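Local atomic coordinates of 6-carboxyhexanoate--coa ligase (Bacillus subtilis, PDB entry 5FLG), a protein that belongs to the 6-carboxyhexanoate--CoA ligase family and, in this model, holds phosphoaminophosphonic acid-adenylate ester, magnesium and pimelic acid around a mixed beta sheet. Residues 190-201 and 218-229. Residues are numbered along the deposited sequence; the frame is centred on the assembly and turned at random.
Sequences AELCWSDDPDYI and MKEYGTEEGCRV. With MG (magnesium ion), chain F; ANP (phosphoaminophosphonic acid-adenylate ester), chain D; PML (pimelic acid), chain C.
Lys219 starts with CG wedged between its backbone N and carbonyl carbon (chi1 62°) and then runs fully extended, which brings NZ to the carbonyls of 195-197, at the start of the type I turn Asp197-Tyr200. There it donates to Asp197 O at 2.7 Å and to Ser195 O at 2.9 Å, in both cases from above the carbonyl plane, while Thr223 O takes a third bond; three carbonyls thus grip one buried ammonium. Trp194 also has its CG between N and carbonyl carbon (chi1 65°), laying the indole over Cys227, whose CB stands 3.5 Å from the centroid of the six-membered ring, 4° off the normal. At the indole's edge, NE1 makes a weak bond to Glu225 O; Met218 CE lies 3.7 Å from CE3 of Trp194. Trp194 and Cys227 are a hydrogen-bonded pair of antiparallel strands 188-194 and 227-232, neighbours inside the mixed sheet. Cys193 and Arg228 share the ligand-facing side: Cys193 SG sits over the centre of the guanidinium, Glu191 OE2 forms a salt bridge with NE of Arg228 in plane at 2.6 Å, and NH1 of Arg228 donates to O4' of phosphoaminophosphonic acid-adenylate ester. Just beyond the strand, Asp196 OD1 and Asp197 OD1 bind the magnesium ion, with Arg171 pairing to OD2 of Asp197. Farther along, Ile201 CG2 rests over the Tyr221 ring, 3.7 Å from its centroid, and Gly222 N donates to Pro198 O on a lone pair.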
loop_
_atom_site.group_PDB
_atom_site.type_symbol
_atom_site.label_atom_id
_atom_site.label_comp_id
_atom_site.label_asym_id
_atom_site.label_seq_id
_atom_site.Cartn_x
_atom_site.Cartn_y
_atom_site.Cartn_z
ATOM N N ALA A 190 19.362 -21.269 13.920
ATOM C CA ALA A 190 19.274 -21.824 12.575
ATOM C C ALA A 190 17.950 -21.521 11.907
ATOM O O ALA A 190 16.944 -21.206 12.572
ATOM C CB ALA A 190 19.510 -23.317 12.628
ATOM N N GLU A 191 17.973 -21.559 10.564
ATOM C CA GLU A 191 16.789 -21.270 9.756
ATOM C C GLU A 191 16.615 -22.429 8.769
ATOM O O GLU A 191 17.584 -23.019 8.328
ATOM C CB GLU A 191 16.906 -19.942 9.012
ATOM C CG GLU A 191 15.795 -19.760 7.961
ATOM C CD GLU A 191 15.952 -18.529 7.038
ATOM O OE1 GLU A 191 17.010 -17.844 7.040
ATOM O OE2 GLU A 191 14.998 -18.264 6.257
ATOM N N LEU A 192 15.377 -22.888 8.625
ATOM C CA LEU A 192 15.033 -23.862 7.633
ATOM C C LEU A 192 14.029 -23.235 6.675
ATOM O O LEU A 192 13.046 -22.633 7.105
ATOM C CB LEU A 192 14.429 -25.063 8.322
ATOM C CG LEU A 192 13.790 -26.136 7.458
ATOM C CD1 LEU A 192 14.818 -26.907 6.633
ATOM C CD2 LEU A 192 13.014 -27.054 8.374
ATOM N N CYS A 193 14.265 -23.400 5.377
ATOM C CA CYS A 193 13.475 -22.715 4.380
ATOM C C CYS A 193 13.296 -23.547 3.118
ATOM O O CYS A 193 14.245 -24.175 2.630
ATOM C CB CYS A 193 14.126 -21.400 4.001
ATOM S SG CYS A 193 13.395 -20.649 2.497
ATOM N N TRP A 194 12.073 -23.579 2.598
ATOM C CA TRP A 194 11.883 -23.843 1.161
ATOM C C TRP A 194 10.645 -23.138 0.651
ATOM O O TRP A 194 9.887 -22.552 1.420
ATOM C CB TRP A 194 11.902 -25.359 0.851
ATOM C CG TRP A 194 10.764 -26.162 1.452
ATOM C CD1 TRP A 194 9.557 -26.443 0.870
ATOM C CD2 TRP A 194 10.762 -26.841 2.713
ATOM N NE1 TRP A 194 8.761 -27.140 1.758
ATOM C CE2 TRP A 194 9.516 -27.489 2.841
ATOM C CE3 TRP A 194 11.701 -26.976 3.743
ATOM C CZ2 TRP A 194 9.155 -28.188 3.995
ATOM C CZ3 TRP A 194 11.367 -27.717 4.845
ATOM C CH2 TRP A 194 10.108 -28.312 4.972
ATOM N N SER A 195 10.555 -23.037 -0.672
ATOM C CA SER A 195 9.638 -22.151 -1.311
ATOM C C SER A 195 8.222 -22.684 -1.221
ATOM O O SER A 195 7.999 -23.887 -1.339
ATOM C CB SER A 195 10.013 -21.987 -2.817
ATOM O OG SER A 195 9.229 -20.941 -3.369
ATOM N N ASP A 196 7.253 -21.784 -1.186
ATOM C CA ASP A 196 5.859 -22.158 -1.433
ATOM C C ASP A 196 5.481 -21.958 -2.934
ATOM O O ASP A 196 4.327 -22.147 -3.297
ATOM C CB ASP A 196 4.901 -21.354 -0.550
ATOM C CG ASP A 196 5.099 -19.826 -0.695
ATOM O OD1 ASP A 196 6.149 -19.408 -1.242
ATOM O OD2 ASP A 196 4.209 -19.048 -0.268
ATOM N N ASP A 197 6.458 -21.740 -3.797
ATOM C CA ASP A 197 6.177 -21.696 -5.266
ATOM C C ASP A 197 6.117 -23.122 -5.873
ATOM O O ASP A 197 7.000 -23.938 -5.625
ATOM C CB ASP A 197 7.272 -20.929 -5.991
ATOM C CG ASP A 197 7.423 -19.474 -5.521
ATOM O OD1 ASP A 197 6.658 -18.966 -4.660
ATOM O OD2 ASP A 197 8.407 -18.848 -5.970
ATOM N N PRO A 198 5.188 -23.366 -6.821
ATOM C CA PRO A 198 5.109 -24.712 -7.387
ATOM C C PRO A 198 6.282 -25.040 -8.305
ATOM O O PRO A 198 6.537 -26.199 -8.601
ATOM C CB PRO A 198 3.777 -24.698 -8.157
ATOM C CG PRO A 198 3.503 -23.262 -8.422
ATOM C CD PRO A 198 4.038 -22.532 -7.218
ATOM N N ASP A 199 7.057 -24.046 -8.675
ATOM C CA ASP A 199 8.006 -24.229 -9.768
ATOM C C ASP A 199 9.416 -23.947 -9.273
ATOM O O ASP A 199 10.319 -23.737 -10.079
ATOM C CB ASP A 199 7.666 -23.305 -10.927
ATOM C CG ASP A 199 7.458 -21.862 -10.473
ATOM O OD1 ASP A 199 7.283 -21.587 -9.243
ATOM O OD2 ASP A 199 7.523 -20.991 -11.352
ATOM N N TYR A 200 9.633 -24.085 -7.962
ATOM C CA TYR A 200 10.987 -23.927 -7.416
ATOM C C TYR A 200 11.212 -24.786 -6.183
ATOM O O TYR A 200 10.506 -24.631 -5.168
ATOM C CB TYR A 200 11.221 -22.469 -7.085
ATOM C CG TYR A 200 12.669 -22.126 -6.933
ATOM C CD1 TYR A 200 13.477 -21.922 -8.050
ATOM C CD2 TYR A 200 13.266 -22.097 -5.666
ATOM C CE1 TYR A 200 14.816 -21.597 -7.916
ATOM C CE2 TYR A 200 14.622 -21.859 -5.525
ATOM C CZ TYR A 200 15.394 -21.609 -6.639
ATOM O OH TYR A 200 16.712 -21.271 -6.481
ATOM N N ILE A 201 12.097 -25.774 -6.316
ATOM C CA ILE A 201 12.221 -26.834 -5.315
ATOM C C ILE A 201 13.491 -26.761 -4.469
ATOM O O ILE A 201 13.685 -27.560 -3.546
ATOM C CB ILE A 201 12.128 -28.212 -5.964
ATOM C CG1 ILE A 201 13.316 -28.448 -6.895
ATOM C CG2 ILE A 201 10.832 -28.333 -6.740
ATOM C CD1 ILE A 201 13.473 -29.898 -7.297
ATOM N N MET A 218 14.042 -29.957 -2.205
ATOM C CA MET A 218 13.498 -30.008 -0.827
ATOM C C MET A 218 12.017 -30.393 -0.829
ATOM O O MET A 218 11.393 -30.562 0.228
ATOM C CB MET A 218 13.678 -28.654 -0.136
ATOM C CG MET A 218 15.109 -28.340 0.256
ATOM S SD MET A 218 15.629 -29.308 1.691
ATOM C CE MET A 218 15.035 -28.303 3.039
ATOM N N LYS A 219 11.441 -30.447 -2.027
ATOM C CA LYS A 219 10.047 -30.871 -2.203
ATOM C C LYS A 219 9.840 -31.196 -3.686
ATOM O O LYS A 219 10.743 -30.979 -4.480
ATOM C CB LYS A 219 9.116 -29.736 -1.839
ATOM C CG LYS A 219 9.292 -28.515 -2.729
ATOM C CD LYS A 219 8.061 -27.625 -2.665
ATOM C CE LYS A 219 8.200 -26.415 -3.561
ATOM N NZ LYS A 219 6.963 -25.592 -3.483
ATOM N N GLU A 220 8.621 -31.572 -4.066
ATOM C CA GLU A 220 8.332 -31.951 -5.451
ATOM C C GLU A 220 7.834 -30.746 -6.232
ATOM O O GLU A 220 7.120 -29.904 -5.700
ATOM C CB GLU A 220 7.275 -33.061 -5.516
ATOM C CG GLU A 220 7.681 -34.371 -4.861
ATOM C CD GLU A 220 8.748 -35.152 -5.620
ATOM O OE1 GLU A 220 9.195 -34.721 -6.700
ATOM O OE2 GLU A 220 9.183 -36.203 -5.107
ATOM N N TYR A 221 8.190 -30.680 -7.506
ATOM C CA TYR A 221 7.543 -29.751 -8.425
ATOM C C TYR A 221 6.030 -29.791 -8.315
ATOM O O TYR A 221 5.455 -30.849 -8.104
ATOM C CB TYR A 221 7.982 -30.032 -9.854
ATOM C CG TYR A 221 9.306 -29.396 -10.159
ATOM C CD1 TYR A 221 9.422 -28.018 -10.242
ATOM C CD2 TYR A 221 10.458 -30.161 -10.238
ATOM C CE1 TYR A 221 10.646 -27.421 -10.431
ATOM C CE2 TYR A 221 11.679 -29.571 -10.495
ATOM C CZ TYR A 221 11.757 -28.203 -10.571
ATOM O OH TYR A 221 12.967 -27.602 -10.755
ATOM N N GLY A 222 5.397 -28.626 -8.360
ATOM C CA GLY A 222 3.940 -28.551 -8.401
ATOM C C GLY A 222 3.271 -28.452 -7.052
ATOM O O GLY A 222 2.066 -28.280 -6.981
ATOM N N THR A 223 4.014 -28.588 -5.962
ATOM C CA THR A 223 3.377 -28.454 -4.645
ATOM C C THR A 223 3.553 -27.022 -4.146
ATOM O O THR A 223 4.499 -26.326 -4.518
ATOM C CB THR A 223 3.988 -29.423 -3.623
ATOM O OG1 THR A 223 5.392 -29.156 -3.518
ATOM C CG2 THR A 223 3.811 -30.868 -4.072
ATOM N N GLU A 224 2.596 -26.548 -3.361
ATOM C CA GLU A 224 2.626 -25.182 -2.896
ATOM C C GLU A 224 2.898 -25.028 -1.401
ATOM O O GLU A 224 2.532 -24.015 -0.820
ATOM C CB GLU A 224 1.323 -24.514 -3.242
ATOM C CG GLU A 224 1.123 -24.333 -4.737
ATOM C CD GLU A 224 0.011 -23.340 -5.028
ATOM O OE1 GLU A 224 -0.890 -23.187 -4.165
ATOM O OE2 GLU A 224 0.063 -22.674 -6.086
ATOM N N GLU A 225 3.453 -26.055 -0.770
ATOM C CA GLU A 225 3.721 -26.020 0.686
ATOM C C GLU A 225 5.178 -25.626 0.904
ATOM O O GLU A 225 6.087 -26.350 0.494
ATOM C CB GLU A 225 3.516 -27.412 1.308
ATOM C CG GLU A 225 2.066 -27.829 1.468
ATOM C CD GLU A 225 1.320 -27.859 0.145
ATOM O OE1 GLU A 225 1.620 -28.737 -0.702
ATOM O OE2 GLU A 225 0.439 -26.994 -0.046
ATOM N N GLY A 226 5.390 -24.423 1.392
ATOM C CA GLY A 226 6.731 -23.930 1.661
ATOM C C GLY A 226 6.998 -24.034 3.152
ATOM O O GLY A 226 6.188 -24.577 3.890
ATOM N N CYS A 227 8.111 -23.468 3.602
ATOM C CA CYS A 227 8.457 -23.489 5.027
ATOM C C CYS A 227 9.485 -22.404 5.293
ATOM O O CYS A 227 10.394 -22.161 4.482
ATOM C CB CYS A 227 9.021 -24.852 5.408
ATOM S SG CYS A 227 9.892 -24.971 6.998
ATOM N N ARG A 228 9.274 -21.689 6.386
ATOM C CA ARG A 228 10.236 -20.767 6.895
ATOM C C ARG A 228 10.147 -20.874 8.431
ATOM O O ARG A 228 9.223 -20.355 9.034
ATOM C CB ARG A 228 9.902 -19.351 6.423
ATOM C CG ARG A 228 11.091 -18.413 6.320
ATOM C CD ARG A 228 11.949 -18.849 5.174
ATOM N NE ARG A 228 12.939 -17.887 4.697
ATOM C CZ ARG A 228 12.919 -17.332 3.492
ATOM N NH1 ARG A 228 11.797 -17.329 2.760
ATOM N NH2 ARG A 228 14.022 -16.807 3.005
ATOM N N VAL A 229 11.143 -21.486 9.033
ATOM C CA VAL A 229 11.204 -21.632 10.496
ATOM C C VAL A 229 12.543 -21.114 10.994
ATOM O O VAL A 229 13.600 -21.485 10.448
ATOM C CB VAL A 229 11.097 -23.117 10.913
ATOM C CG1 VAL A 229 11.127 -23.252 12.425
ATOM C CG2 VAL A 229 9.810 -23.722 10.376
HETATM MG MG MG F . 6.716 -17.832 -2.735
HETATM P PG ANP D . 7.454 -14.521 -3.376
HETATM O O1G ANP D . 6.754 -13.553 -4.290
HETATM O O2G ANP D . 7.381 -15.937 -3.876
HETATM O O3G ANP D . 8.847 -14.153 -2.979
HETATM P PB ANP D . 7.180 -14.840 -0.435
HETATM O O1B ANP D . 8.411 -14.023 -0.268
HETATM O O2B ANP D . 6.010 -14.765 0.474
HETATM N N3B ANP D . 6.484 -14.457 -1.970
HETATM P PA ANP D . 9.049 -16.998 -0.793
HETATM O O1A ANP D . 9.013 -18.191 -1.631
HETATM O O2A ANP D . 10.014 -15.870 -1.023
HETATM O O3A ANP D . 7.570 -16.405 -0.573
HETATM O "O5'" ANP D . 9.313 -17.588 0.726
HETATM C "C5'" ANP D . 8.836 -18.851 1.093
HETATM C "C4'" ANP D . 8.175 -18.765 2.471
HETATM O "O4'" ANP D . 9.120 -18.222 3.402
HETATM C "C3'" ANP D . 6.972 -17.836 2.473
HETATM O "O3'" ANP D . 5.763 -18.545 2.228
HETATM C "C2'" ANP D . 6.964 -17.313 3.879
HETATM O "O2'" ANP D . 6.381 -18.300 4.731
HETATM C "C1'" ANP D . 8.434 -17.229 4.174
HETATM N N9 ANP D . 8.894 -15.864 3.890
HETATM C C8 ANP D . 9.107 -15.275 2.660
HETATM N N7 ANP D . 9.611 -14.030 2.823
HETATM C C5 ANP D . 9.680 -13.806 4.171
HETATM C C6 ANP D . 10.071 -12.701 5.063
HETATM N N6 ANP D . 10.483 -11.522 4.588
HETATM N N1 ANP D . 10.013 -12.891 6.399
HETATM C C2 ANP D . 9.573 -14.044 6.916
HETATM N N3 ANP D . 9.260 -15.132 6.193
HETATM C C4 ANP D . 9.193 -15.013 4.845
HETATM C C1 PML C . 18.054 -20.445 -3.152
HETATM O O11 PML C . 19.188 -20.338 -2.581
HETATM O O12 PML C . 17.976 -20.750 -4.394
HETATM C C2 PML C . 16.833 -20.605 -2.227
HETATM C C3 PML C . 15.673 -19.642 -2.424
HETATM C C4 PML C . 14.300 -20.251 -2.083
HETATM C C5 PML C . 13.451 -19.423 -1.138
HETATM C C6 PML C . 12.013 -19.203 -1.601
HETATM C C7 PML C . 11.944 -18.482 -2.949
HETATM O O71 PML C . 12.466 -17.347 -3.059
HETATM O O72 PML C . 11.266 -18.986 -3.879
HETATM O O HOH W 1 4.595 -16.632 -2.143
HETATM O O HOH W 2 13.646 -25.616 -8.792
#